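Local coordinates for insecticidal crystal protein Cry35Ab1 (PDB 4JP0) that acts as one component of a binary insecticidal toxin active on western corn rootworm, its partner protein being needed for maximal toxicity, at residues A19-S24 and S28-M33; S99-S104 and T124-N129; T153-Y158 and F312-S317; I244-F249 and L318-Y323; N301-S306 and K372-K377. All coordinates share one frame; numbering follows the deposited sequence. Where two conformers were deposited one is given.

Interaction 1 of 5, residues A19-S24 and S28-M33; sequences AATYLS and SGVSLM
Ala20 and Ser31 form a hydrogen-bonded antiparallel pair: Ser31 N donates to Ala20 O over 2.9 Å, nearly straight at 167°. The return bond, Ala20 N to Ser31 O, has the same length but is more bent. Ala19 and Leu32 are the adjoining non-hydrogen-bonded pair. The axes of strands 19-22 and 31-33 stand at 105°, so the ladder is brief and the chains diverge beyond it. Past the ladder a side chain takes over the backbone's part: Ser28 OG accepts from Tyr22 N at 2.9 Å and donates to Gly29 O at 2.8 Å. With OG anti to its own backbone N (chi1 -172°), the Ser28 hydroxyl is set between the two backbones, and it lies 3.5 Å from Thr21 CB. The Thr21 hydroxyl itself is hydrogen-bonded to Asn65, while its CG2 meets Val30 CG2 at 4.0 Å. Ala19 CB lies against Val30 CG1, and Leu32 reaches back so that its CD2 comes 3.6 Å from Ala19 N. The other face carries Ala20, whose CB touches Met33 CG at 3.8 Å. Trp70 packs on Ala19 and Val30, and Leu45 on Ala20. Two short antiparallel strands joined by a short loop make a beta hairpin, here part of the ricin B-type beta-trefoil lectin fold.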
# COMPACT_ATOMS: atom_id res chain seq x y z
N ALA A 19 -14.26 1.01 -29.29
CA ALA A 19 -14.40 -0.14 -28.42
C ALA A 19 -15.56 0.15 -27.47
O ALA A 19 -15.65 1.27 -26.89
CB ALA A 19 -13.10 -0.35 -27.63
N ALA A 20 -16.43 -0.84 -27.26
CA ALA A 20 -17.68 -0.60 -26.52
C ALA A 20 -18.19 -1.84 -25.79
O ALA A 20 -17.97 -2.95 -26.23
CB ALA A 20 -18.75 -0.19 -27.53
N THR A 21 -18.89 -1.64 -24.67
CA THR A 21 -19.61 -2.75 -24.04
C THR A 21 -21.08 -2.37 -23.98
O THR A 21 -21.41 -1.17 -24.03
CB THR A 21 -19.16 -3.00 -22.58
OG1 THR A 21 -19.02 -1.77 -21.90
CG2 THR A 21 -17.79 -3.60 -22.52
N TYR A 22 -21.95 -3.37 -23.83
CA TYR A 22 -23.39 -3.12 -23.70
C TYR A 22 -23.59 -2.66 -22.25
O TYR A 22 -23.06 -3.28 -21.35
CB TYR A 22 -24.22 -4.41 -23.90
CG TYR A 22 -24.41 -4.92 -25.31
CD1 TYR A 22 -25.59 -5.60 -25.68
CD2 TYR A 22 -23.43 -4.77 -26.27
CE1 TYR A 22 -25.77 -6.08 -26.97
CE2 TYR A 22 -23.62 -5.25 -27.57
CZ TYR A 22 -24.78 -5.90 -27.90
OH TYR A 22 -24.96 -6.37 -29.18
N LEU A 23 -24.32 -1.58 -22.01
CA LEU A 23 -24.46 -1.06 -20.65
C LEU A 23 -25.25 -1.93 -19.71
O LEU A 23 -25.04 -1.90 -18.49
CB LEU A 23 -25.19 0.30 -20.67
CG LEU A 23 -24.43 1.54 -21.05
CD1 LEU A 23 -25.37 2.72 -21.10
CD2 LEU A 23 -23.27 1.80 -20.06
N SER A 24 -26.19 -2.68 -20.26
CA SER A 24 -27.14 -3.40 -19.45
C SER A 24 -26.77 -4.86 -19.22
O SER A 24 -27.55 -5.60 -18.59
CB SER A 24 -28.53 -3.24 -20.04
OG SER A 24 -28.98 -1.92 -19.76
N SER A 28 -20.57 -8.10 -20.26
CA SER A 28 -20.50 -7.80 -21.68
C SER A 28 -19.18 -8.08 -22.35
O SER A 28 -18.11 -7.73 -21.80
CB SER A 28 -20.77 -6.31 -21.88
OG SER A 28 -20.89 -6.01 -23.26
N GLY A 29 -19.25 -8.61 -23.57
CA GLY A 29 -18.08 -8.67 -24.44
C GLY A 29 -17.79 -7.25 -24.91
O GLY A 29 -18.64 -6.36 -24.83
N VAL A 30 -16.58 -7.03 -25.41
CA VAL A 30 -16.19 -5.76 -25.99
C VAL A 30 -16.29 -5.88 -27.51
O VAL A 30 -15.79 -6.84 -28.10
CB VAL A 30 -14.74 -5.40 -25.62
CG1 VAL A 30 -14.34 -4.06 -26.28
CG2 VAL A 30 -14.60 -5.31 -24.12
N SER A 31 -16.97 -4.93 -28.14
CA SER A 31 -17.12 -4.91 -29.60
C SER A 31 -16.69 -3.56 -30.15
O SER A 31 -16.23 -2.71 -29.41
CB SER A 31 -18.59 -5.12 -30.00
OG SER A 31 -19.39 -4.10 -29.35
N LEU A 32 -16.87 -3.35 -31.44
CA LEU A 32 -16.57 -2.07 -32.05
C LEU A 32 -17.84 -1.48 -32.60
O LEU A 32 -18.52 -2.10 -33.43
CB LEU A 32 -15.53 -2.22 -33.18
CG LEU A 32 -14.12 -2.63 -32.71
CD1 LEU A 32 -13.12 -2.83 -33.89
CD2 LEU A 32 -13.59 -1.57 -31.72
N MET A 33 -18.13 -0.23 -32.22
CA MET A 33 -19.39 0.42 -32.61
C MET A 33 -19.11 1.73 -33.28
O MET A 33 -18.12 2.40 -32.93
CB MET A 33 -20.25 0.73 -31.37
CG MET A 33 -20.81 -0.53 -30.68
SD MET A 33 -22.04 -1.34 -31.76
CE MET A 33 -23.24 -0.01 -31.83

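Interaction 2 of 5, residues S99-S104 and T124-N129; sequences SYVIQS and TDESSN
Glu126 reaches from its loop toward strand 99-104, where it meets Val101 and, through a water, Gln103. CB starts toward the strand, and CG continues anti to the backbone N (chi1 -173°); with chi2 also near 180°, the extended chain carries the carboxylate across a gap wide enough to leave the nearest CA atoms, those of Gln103 and Glu126, 8.7 Å apart. CD comes within 4.2 Å of Val101 CG1, the first atom of the chain to approach the strand. At the tip both oxygens approach the valine methyls, OE2 coming nearest at 4.0 Å from Val101 CG2. OE1 also meets a water, which lies 2.9 Å from Glu126 OE1 and 3.0 Å from Gln103 OE1, within hydrogen-bonding distance of both. The direct gap between Gln103 OE1 and Glu126 OE1 is 4.1 Å, and their amide and carboxylate planes are 66° apart. These two acceptors are reconciled by Lys94: its NZ forms a salt bridge with Glu126 OE1 and a hydrogen bond with Gln103 OE1, which probably offsets the carboxylate charge. Val109 also touches both Val101 and Glu126. A loop side chain reaching the 99-104 strand of the hairpin 91-96/99-104 belongs here to the ricin B-type beta-trefoil domain.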
# COMPACT_ATOMS: atom_id res chain seq x y z
N SER A 99 -0.34 6.31 -33.54
CA SER A 99 -1.37 5.54 -32.85
C SER A 99 -0.73 4.64 -31.78
O SER A 99 0.34 4.88 -31.34
CB SER A 99 -2.15 4.74 -33.85
OG SER A 99 -2.83 5.55 -34.75
N TYR A 100 -1.42 3.61 -31.40
CA TYR A 100 -0.89 2.69 -30.40
C TYR A 100 -1.23 1.26 -30.71
O TYR A 100 -2.27 0.97 -31.28
CB TYR A 100 -1.54 2.96 -29.04
CG TYR A 100 -1.21 4.28 -28.39
CD1 TYR A 100 -2.08 5.37 -28.50
CD2 TYR A 100 -0.06 4.44 -27.65
CE1 TYR A 100 -1.80 6.57 -27.89
CE2 TYR A 100 0.22 5.66 -27.03
CZ TYR A 100 -0.65 6.72 -27.15
OH TYR A 100 -0.35 7.93 -26.54
N VAL A 101 -0.35 0.36 -30.29
CA VAL A 101 -0.62 -1.07 -30.35
C VAL A 101 -0.99 -1.46 -28.93
O VAL A 101 -0.30 -1.03 -27.96
CB VAL A 101 0.64 -1.86 -30.80
CG1 VAL A 101 0.44 -3.40 -30.61
CG2 VAL A 101 0.98 -1.50 -32.25
N ILE A 102 -2.08 -2.22 -28.78
CA ILE A 102 -2.53 -2.62 -27.45
C ILE A 102 -2.27 -4.10 -27.35
O ILE A 102 -2.83 -4.90 -28.08
CB ILE A 102 -4.02 -2.25 -27.21
CG1 ILE A 102 -4.17 -0.72 -27.25
CG2 ILE A 102 -4.47 -2.77 -25.86
CD1 ILE A 102 -5.63 -0.18 -27.36
N GLN A 103 -1.37 -4.46 -26.44
CA GLN A 103 -0.92 -5.84 -26.38
C GLN A 103 -1.30 -6.51 -25.05
O GLN A 103 -1.07 -5.97 -23.96
CB GLN A 103 0.59 -5.85 -26.54
CG GLN A 103 1.25 -7.25 -26.45
CD GLN A 103 2.72 -7.18 -26.76
OE1 GLN A 103 3.12 -6.73 -27.83
NE2 GLN A 103 3.55 -7.63 -25.80
N SER A 104 -1.88 -7.70 -25.17
CA SER A 104 -2.21 -8.49 -23.98
C SER A 104 -0.93 -9.07 -23.33
O SER A 104 0.12 -9.22 -23.97
CB SER A 104 -3.15 -9.65 -24.38
OG SER A 104 -3.27 -10.60 -23.32
N THR A 124 -4.86 -11.13 -31.79
CA THR A 124 -4.11 -12.03 -32.66
C THR A 124 -2.64 -11.61 -32.75
O THR A 124 -2.21 -10.65 -32.11
CB THR A 124 -4.76 -12.18 -34.02
OG1 THR A 124 -4.16 -13.31 -34.68
CG2 THR A 124 -4.42 -10.99 -34.89
N ASP A 125 -1.85 -12.38 -33.49
CA ASP A 125 -0.43 -12.11 -33.53
C ASP A 125 -0.13 -10.80 -34.24
O ASP A 125 -0.77 -10.47 -35.23
CB ASP A 125 0.25 -13.27 -34.20
CG ASP A 125 -0.31 -14.58 -33.70
OD1 ASP A 125 0.04 -14.98 -32.57
OD2 ASP A 125 -1.14 -15.24 -34.36
N GLU A 126 0.84 -10.04 -33.73
CA GLU A 126 1.17 -8.76 -34.33
C GLU A 126 1.82 -8.94 -35.71
O GLU A 126 2.71 -9.81 -35.91
CB GLU A 126 2.10 -7.96 -33.41
CG GLU A 126 2.30 -6.55 -33.97
CD GLU A 126 3.04 -5.61 -33.04
OE1 GLU A 126 3.38 -5.98 -31.90
OE2 GLU A 126 3.29 -4.47 -33.48
N SER A 127 1.35 -8.16 -36.68
CA SER A 127 1.94 -8.24 -38.00
C SER A 127 2.73 -6.95 -38.30
O SER A 127 2.63 -5.98 -37.57
CB SER A 127 0.91 -8.57 -39.08
OG SER A 127 -0.05 -7.55 -39.14
N SER A 128 3.49 -6.96 -39.38
CA SER A 128 4.41 -5.89 -39.66
C SER A 128 3.77 -4.55 -39.77
O SER A 128 4.16 -3.67 -39.07
CB SER A 128 5.20 -6.16 -40.92
OG SER A 128 5.94 -7.31 -40.74
N ASN A 129 2.75 -4.54 -40.68
CA ASN A 129 2.03 -3.31 -40.49
C ASN A 129 0.57 -3.26 -40.84
O ASN A 129 0.18 -3.01 -41.96
CB ASN A 129 2.72 -2.07 -40.93
CG ASN A 129 1.94 -0.85 -40.56
OD1 ASN A 129 0.75 -0.93 -40.30
ND2 ASN A 129 2.63 0.27 -40.45
O HOH W 1 3.48 -8.35 -30.27

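Interaction 3 of 5, residues T153-Y158 and F312-S317; sequences TKLKDY and FLTITS
Tyr158 and Phe312 mark the nearest approach of the two backbones, their CA atoms 6.8 Å apart, and no hydrogen bond joins the extended loop 153-158 to strand 312-317. Contact therefore rests on side chains at two separate points. At the first, Tyr158 CB and Phe312 CB lie 4.1 Å apart, and the rings come equally near through Tyr158 CD1 and Phe312 CD1. The two side chains run at a slant to one another. The tyrosine ring has further partners, meeting Trp211 edge-to-face and Lys160 in a cation-pi contact. At the second point Leu155 and Thr314 reach toward each other tip to tip: Leu155 CD2 is 3.6 Å from Thr314 OG1 and 3.9 Å from Thr314 CG2. Trp211, from strand 202-221, touches both of these residues as well. Loop polar groups are bound to the sheet strands instead, Lys156 O by Trp211 NE1 and Lys156 N by Gln174 OE1. With just 155 Å² buried between the segments, the pairing here implies non-directional van der Waals packing, including a methyl against a hydroxyl oxygen, while directional bonds to neighbouring strands fix the course of the loop.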
# COMPACT_ATOMS: atom_id res chain seq x y z
N THR A 153 11.63 11.41 6.37
CA THR A 153 12.57 10.32 6.06
C THR A 153 13.30 9.81 7.30
O THR A 153 13.94 8.76 7.23
CB THR A 153 13.64 10.77 5.06
OG1 THR A 153 14.39 11.85 5.64
CG2 THR A 153 13.00 11.38 3.83
N LYS A 154 13.22 10.56 8.39
CA LYS A 154 13.89 10.16 9.63
C LYS A 154 12.95 10.11 10.84
O LYS A 154 12.38 11.11 11.23
CB LYS A 154 15.04 11.10 9.93
CG LYS A 154 15.91 10.68 11.08
CD LYS A 154 17.02 11.69 11.35
CE LYS A 154 16.60 12.71 12.43
NZ LYS A 154 17.71 13.53 13.03
N LEU A 155 12.83 8.95 11.45
CA LEU A 155 11.96 8.80 12.59
C LEU A 155 12.59 9.48 13.80
O LEU A 155 13.76 9.28 14.09
CB LEU A 155 11.75 7.30 12.87
CG LEU A 155 10.79 6.92 13.97
CD1 LEU A 155 9.36 7.14 13.46
CD2 LEU A 155 11.00 5.45 14.29
N LYS A 156 11.83 10.28 14.51
CA LYS A 156 12.34 10.92 15.73
C LYS A 156 12.81 9.89 16.73
O LYS A 156 12.41 8.74 16.65
CB LYS A 156 11.27 11.79 16.36
CG LYS A 156 10.92 13.05 15.52
CD LYS A 156 9.44 13.41 15.78
CE LYS A 156 9.12 14.90 15.56
NZ LYS A 156 9.69 15.42 14.29
N ASP A 157 13.69 10.29 17.64
CA ASP A 157 14.18 9.39 18.69
C ASP A 157 13.06 8.97 19.65
O ASP A 157 12.11 9.71 19.84
CB ASP A 157 15.23 10.10 19.51
CG ASP A 157 16.53 10.32 18.77
OD1 ASP A 157 16.72 9.84 17.61
OD2 ASP A 157 17.45 10.96 19.33
N TYR A 158 13.18 7.80 20.28
CA TYR A 158 12.20 7.41 21.30
C TYR A 158 12.40 8.30 22.51
O TYR A 158 13.49 8.84 22.69
CB TYR A 158 12.28 5.92 21.66
CG TYR A 158 13.63 5.45 22.12
CD1 TYR A 158 14.00 5.54 23.46
CD2 TYR A 158 14.55 4.91 21.22
CE1 TYR A 158 15.24 5.11 23.88
CE2 TYR A 158 15.79 4.47 21.64
CZ TYR A 158 16.12 4.57 22.97
OH TYR A 158 17.36 4.13 23.38
N PHE A 312 10.09 1.15 24.55
CA PHE A 312 9.30 1.64 23.43
C PHE A 312 9.44 0.77 22.20
O PHE A 312 10.46 0.11 22.01
CB PHE A 312 9.73 3.06 23.09
CG PHE A 312 9.46 4.05 24.19
CD1 PHE A 312 10.44 4.35 25.13
CD2 PHE A 312 8.24 4.68 24.28
CE1 PHE A 312 10.20 5.24 26.14
CE2 PHE A 312 8.00 5.59 25.29
CZ PHE A 312 8.99 5.87 26.22
N LEU A 313 8.40 0.80 21.39
CA LEU A 313 8.34 0.11 20.10
C LEU A 313 7.98 1.11 19.02
O LEU A 313 7.24 2.07 19.29
CB LEU A 313 7.24 -0.95 20.13
CG LEU A 313 7.56 -2.13 21.04
CD1 LEU A 313 6.31 -2.88 21.41
CD2 LEU A 313 8.56 -3.04 20.28
N THR A 314 8.48 0.87 17.81
CA THR A 314 8.08 1.67 16.66
C THR A 314 6.78 1.09 16.21
O THR A 314 6.69 -0.12 15.96
CB THR A 314 9.10 1.58 15.53
OG1 THR A 314 10.27 2.30 15.90
CG2 THR A 314 8.59 2.34 14.28
N ILE A 315 5.76 1.94 16.14
CA ILE A 315 4.46 1.56 15.64
C ILE A 315 4.38 1.93 14.18
O ILE A 315 4.88 2.98 13.79
CB ILE A 315 3.34 2.30 16.38
CG1 ILE A 315 3.44 2.12 17.90
CG2 ILE A 315 1.97 1.77 15.88
CD1 ILE A 315 3.23 0.66 18.35
N THR A 316 3.78 1.07 13.37
CA THR A 316 3.51 1.43 11.96
C THR A 316 2.00 1.44 11.77
O THR A 316 1.32 0.46 12.10
CB THR A 316 4.15 0.44 11.02
OG1 THR A 316 5.57 0.54 11.16
CG2 THR A 316 3.91 0.81 9.54
N SER A 317 1.47 2.53 11.22
CA SER A 317 0.04 2.61 10.99
C SER A 317 -0.22 2.76 9.47
O SER A 317 0.18 3.73 8.87
CB SER A 317 -0.55 3.84 11.71
OG SER A 317 -1.96 3.88 11.56

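Interaction 4 of 5, residues I244-F249 and L318-Y323; sequences INTLGF and LELYRY
Leu320 meets the end of helix 240-247 with one methyl, CD2, and the closest packing is concentrated there. Thr246 CG2 lies 3.7 Å from Leu320 CD2 and Leu247 CD2 lies 3.8 Å from the same atom, so a single branch of the strand leucine is shared by two successive helical residues. The approaches differ: Leu247 and Leu320 point at each other tip to tip, whereas Thr246 and Leu320 pass alongside in opposite directions. Leu320 carries CG anti to its backbone N (chi1 -179°), which extends the side chain toward the helix. Thr246 turns its methyl to this contact, its hydroxyl being bonded back to Thr242 O within the helix. Met331 and Ile330 of the adjacent strand 327-346 pack on Leu247 and Leu320 respectively. The helix thus lies against the long antiparallel sheet of the toxin_10 region, on strand 307-323, and it stops at Gly248: Gly248 N still bonds to Ile244 O at 2.8 Å, but its phi is positive (79°), and the chain turns into Phe249. Packing is slacker at Phe249, where Leu318 CD1 stands 4.2 Å from CE1, near the ring plane and at its edge. Ile243 touches both of these residues, and Phe259 meets the phenylalanine ring with planes at about 45°. On the opposite side of the strand the partly exposed Glu319 points away from the helix, and Lys206 forms a cation-pi contact with the Tyr321 ring.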
# COMPACT_ATOMS: atom_id res chain seq x y z
N ILE A 244 -6.47 -7.33 4.87
CA ILE A 244 -6.63 -8.39 3.89
C ILE A 244 -7.90 -8.17 3.09
O ILE A 244 -7.88 -8.13 1.87
CB ILE A 244 -6.68 -9.78 4.55
CG1 ILE A 244 -5.41 -10.05 5.34
CG2 ILE A 244 -6.89 -10.86 3.44
CD1 ILE A 244 -5.55 -11.25 6.32
N ASN A 245 -9.05 -8.05 3.74
CA ASN A 245 -10.25 -7.96 2.91
C ASN A 245 -10.35 -6.64 2.13
O ASN A 245 -11.08 -6.57 1.16
CB ASN A 245 -11.52 -8.25 3.73
CG ASN A 245 -11.85 -9.80 3.82
OD1 ASN A 245 -11.18 -10.67 3.21
ND2 ASN A 245 -12.88 -10.12 4.59
N THR A 246 -9.62 -5.61 2.55
CA THR A 246 -9.69 -4.32 1.85
C THR A 246 -8.67 -4.18 0.73
O THR A 246 -9.00 -3.66 -0.33
CB THR A 246 -9.53 -3.12 2.83
OG1 THR A 246 -10.45 -3.24 3.93
CG2 THR A 246 -9.99 -1.85 2.18
N LEU A 247 -7.44 -4.62 0.95
CA LEU A 247 -6.36 -4.47 -0.03
C LEU A 247 -5.72 -5.76 -0.52
O LEU A 247 -4.91 -5.73 -1.44
CB LEU A 247 -5.25 -3.60 0.57
CG LEU A 247 -5.64 -2.14 0.84
CD1 LEU A 247 -4.55 -1.46 1.63
CD2 LEU A 247 -5.94 -1.41 -0.50
N GLY A 248 -6.04 -6.89 0.11
CA GLY A 248 -5.46 -8.15 -0.36
C GLY A 248 -4.02 -8.41 0.09
O GLY A 248 -3.27 -9.14 -0.57
N PHE A 249 -3.61 -7.81 1.19
CA PHE A 249 -2.30 -8.15 1.76
C PHE A 249 -2.36 -8.15 3.28
O PHE A 249 -3.29 -7.59 3.87
CB PHE A 249 -1.10 -7.36 1.18
CG PHE A 249 -1.01 -5.93 1.61
CD1 PHE A 249 -0.24 -5.57 2.71
CD2 PHE A 249 -1.56 -4.92 0.83
CE1 PHE A 249 -0.11 -4.26 3.08
CE2 PHE A 249 -1.45 -3.61 1.20
CZ PHE A 249 -0.72 -3.26 2.30
N LEU A 318 -0.88 1.77 8.90
CA LEU A 318 -1.25 1.80 7.48
C LEU A 318 -2.70 2.27 7.44
O LEU A 318 -3.55 1.69 8.12
CB LEU A 318 -1.10 0.40 6.92
CG LEU A 318 0.34 0.10 6.53
CD1 LEU A 318 0.53 -1.33 5.98
CD2 LEU A 318 0.76 1.09 5.49
N GLU A 319 -3.00 3.32 6.69
CA GLU A 319 -4.35 3.89 6.72
C GLU A 319 -4.77 4.23 5.30
O GLU A 319 -4.04 4.85 4.56
CB GLU A 319 -4.37 5.17 7.59
CG GLU A 319 -3.92 4.94 9.04
CD GLU A 319 -3.68 6.23 9.83
OE1 GLU A 319 -4.13 7.31 9.42
OE2 GLU A 319 -3.03 6.19 10.90
N LEU A 320 -5.98 3.83 4.94
CA LEU A 320 -6.48 3.97 3.59
C LEU A 320 -7.68 4.90 3.57
O LEU A 320 -8.61 4.74 4.38
CB LEU A 320 -6.90 2.60 3.08
CG LEU A 320 -7.45 2.55 1.65
CD1 LEU A 320 -6.34 2.82 0.67
CD2 LEU A 320 -8.08 1.17 1.35
N TYR A 321 -7.66 5.83 2.61
CA TYR A 321 -8.67 6.88 2.50
C TYR A 321 -9.28 7.02 1.10
O TYR A 321 -8.55 6.96 0.08
CB TYR A 321 -8.02 8.24 2.80
CG TYR A 321 -7.36 8.32 4.18
CD1 TYR A 321 -6.10 7.77 4.39
CD2 TYR A 321 -8.02 8.91 5.25
CE1 TYR A 321 -5.51 7.83 5.61
CE2 TYR A 321 -7.40 8.99 6.51
CZ TYR A 321 -6.16 8.43 6.68
OH TYR A 321 -5.53 8.48 7.92
N ARG A 322 -10.61 7.19 1.07
CA ARG A 322 -11.29 7.61 -0.15
C ARG A 322 -10.88 9.06 -0.32
O ARG A 322 -10.59 9.74 0.67
CB ARG A 322 -12.78 7.69 0.04
CG ARG A 322 -13.53 6.45 0.08
CD ARG A 322 -15.04 6.69 -0.09
NE ARG A 322 -15.73 5.55 0.48
CZ ARG A 322 -16.87 5.59 1.13
NH1 ARG A 322 -17.50 6.76 1.31
NH2 ARG A 322 -17.37 4.46 1.60
N TYR A 323 -10.87 9.57 -1.54
CA TYR A 323 -10.57 11.00 -1.69
C TYR A 323 -11.52 11.65 -2.61
O TYR A 323 -11.36 11.45 -3.86
CB TYR A 323 -9.18 11.30 -2.22
CG TYR A 323 -8.92 12.80 -2.10
CD1 TYR A 323 -8.46 13.34 -0.91
CD2 TYR A 323 -9.25 13.68 -3.13
CE1 TYR A 323 -8.24 14.68 -0.76
CE2 TYR A 323 -9.03 15.08 -2.98
CZ TYR A 323 -8.52 15.55 -1.78
OH TYR A 323 -8.28 16.89 -1.56

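Interaction 5 of 5, residues N301-S306 and K372-K377; sequences NPTDQS and KSTLIK. Unlike the reference sequence in segment 372-377: Ile376 (reference Lys).
A connection between strands 292-301 and 307-323 that opens with an Asx turn at Asn301 presents Thr303 and, further on, Gln305 to the first turns of the C-terminal helix 372-380. Across the interface Thr374 does most of the work. Its hydroxyl donates to Gln305 OE1 at 2.6 Å, a short bond that lies in the carbonyl plane on a lone pair, with a C=O...donor angle of 122°. With Thr374 OG1 beside the backbone N (chi1 -68°), CG2 falls anti to that N and presses on Thr303 CB at 3.5 Å, the two threonines slanting across each other. The CA atoms of Thr303 and Thr374 are the nearest pair between the segments, in keeping with this fit. Gln305 reaches the helix because its chain bends at chi2 (79°), which brings the amide round to the hydroxyl; Pro371, just ahead of the helix, also touches it. Within the connection, Asn301 OD1 is gripped by two donors of one residue, Thr303 OG1 at 2.7 Å in the carbonyl plane and Thr303 N from above that plane. Asn301 ND2 closes the other end on Gln305 O, and also bonds to Arg222 O, so both ends of the amide help to hold the loop's shape. Lys377, a solvent-exposed residue, brings its CD to 3.7 Å from Pro302 O, and its amino group stays too far from Asp304 for a salt bridge. A water completes the junction, accepting from Asp304 N and donating to Thr374 OG1, each at 2.8 Å.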
# COMPACT_ATOMS: atom_id res chain seq x y z
N ASN A 301 19.95 -4.41 37.16
CA ASN A 301 20.36 -3.21 37.89
C ASN A 301 21.47 -3.54 38.89
O ASN A 301 21.20 -3.83 40.08
CB ASN A 301 19.22 -2.55 38.64
CG ASN A 301 19.72 -1.44 39.55
OD1 ASN A 301 20.69 -0.78 39.23
ND2 ASN A 301 19.06 -1.25 40.68
N PRO A 302 22.71 -3.46 38.43
CA PRO A 302 23.86 -3.84 39.23
C PRO A 302 24.36 -2.72 40.11
O PRO A 302 25.53 -2.73 40.46
CB PRO A 302 24.94 -4.13 38.18
CG PRO A 302 24.45 -3.57 36.89
CD PRO A 302 23.09 -2.95 37.10
N THR A 303 23.52 -1.76 40.45
CA THR A 303 24.00 -0.64 41.24
C THR A 303 23.37 -0.66 42.62
O THR A 303 22.42 -1.39 42.86
CB THR A 303 23.62 0.67 40.56
OG1 THR A 303 22.22 0.89 40.76
CG2 THR A 303 23.76 0.56 39.03
N ASP A 304 23.83 0.20 43.51
CA ASP A 304 23.31 0.28 44.87
C ASP A 304 22.14 1.25 45.02
O ASP A 304 21.72 1.53 46.10
CB ASP A 304 24.48 0.54 45.85
CG ASP A 304 24.06 0.72 47.31
OD1 ASP A 304 23.42 1.68 47.63
OD2 ASP A 304 24.45 -0.03 48.19
N GLN A 305 21.61 1.74 43.91
CA GLN A 305 20.43 2.62 43.95
C GLN A 305 19.26 1.96 43.21
O GLN A 305 19.44 1.06 42.39
CB GLN A 305 20.70 3.97 43.26
CG GLN A 305 21.68 4.91 43.95
CD GLN A 305 23.15 4.54 43.73
OE1 GLN A 305 23.59 4.37 42.58
NE2 GLN A 305 23.90 4.44 44.82
N SER A 306 18.06 2.45 43.45
CA SER A 306 16.90 1.89 42.77
C SER A 306 16.86 2.42 41.35
O SER A 306 17.52 3.39 41.04
CB SER A 306 15.61 2.26 43.50
OG SER A 306 15.12 3.51 43.05
N LYS A 372 29.84 8.45 41.64
CA LYS A 372 31.01 7.91 40.95
C LYS A 372 31.18 6.41 41.16
O LYS A 372 31.47 5.68 40.22
CB LYS A 372 32.26 8.68 41.34
CG LYS A 372 33.55 8.12 40.74
CD LYS A 372 34.75 8.96 41.14
CE LYS A 372 36.01 8.58 40.34
NZ LYS A 372 37.25 9.42 40.66
N SER A 373 30.97 5.94 42.39
CA SER A 373 31.15 4.51 42.61
C SER A 373 30.19 3.75 41.69
O SER A 373 30.56 2.73 41.11
CB SER A 373 30.94 4.13 44.08
OG SER A 373 29.61 4.41 44.46
N THR A 374 28.98 4.25 41.54
CA THR A 374 28.01 3.56 40.68
C THR A 374 28.44 3.61 39.24
O THR A 374 28.27 2.64 38.49
CB THR A 374 26.63 4.19 40.82
OG1 THR A 374 26.13 3.93 42.14
CG2 THR A 374 25.65 3.49 39.89
N LEU A 375 28.97 4.77 38.83
CA LEU A 375 29.46 4.94 37.46
C LEU A 375 30.52 3.88 37.16
O LEU A 375 30.56 3.30 36.08
CB LEU A 375 30.03 6.34 37.28
CG LEU A 375 28.99 7.44 37.23
CD1 LEU A 375 29.67 8.78 37.06
CD2 LEU A 375 27.94 7.20 36.13
N ILE A 376 31.37 3.63 38.14
CA ILE A 376 32.39 2.61 37.95
C ILE A 376 31.77 1.20 37.90
O ILE A 376 32.14 0.39 37.03
CB ILE A 376 33.42 2.73 39.03
CG1 ILE A 376 34.14 4.08 38.89
CG2 ILE A 376 34.38 1.53 38.97
CD1 ILE A 376 35.18 4.34 39.98
N LYS A 377 30.84 0.91 38.81
CA LYS A 377 30.15 -0.38 38.79
C LYS A 377 29.48 -0.58 37.44
O LYS A 377 29.54 -1.67 36.87
CB LYS A 377 29.08 -0.47 39.88
CG LYS A 377 29.58 -0.71 41.29
CD LYS A 377 28.50 -1.34 42.16
CE LYS A 377 28.95 -1.45 43.63
NZ LYS A 377 28.69 -2.80 44.25
O HOH W 2 26.39 1.16 42.72

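Overall arrangement
Interactions 1 and 2 share the beta-trefoil end of the elongated chain, their centres about 20 Å apart, yet differ in character: the first is a buried hairpin with backbone bonds, the second a partly buried loop contact bridged by water. Interactions 3 and 4 use successive parts of strand 307-323. Interaction 4, whose centre lies about 7 Å from the centre of the chain, is buried and apolar; interaction 3 also lacks direct hydrogen bonds but sits beside a partly exposed loop. Interaction 5, at the far end and about 81 Å from interaction 1 between centres, relies instead on polar side chains and water, joining a turn to the C-terminal helix.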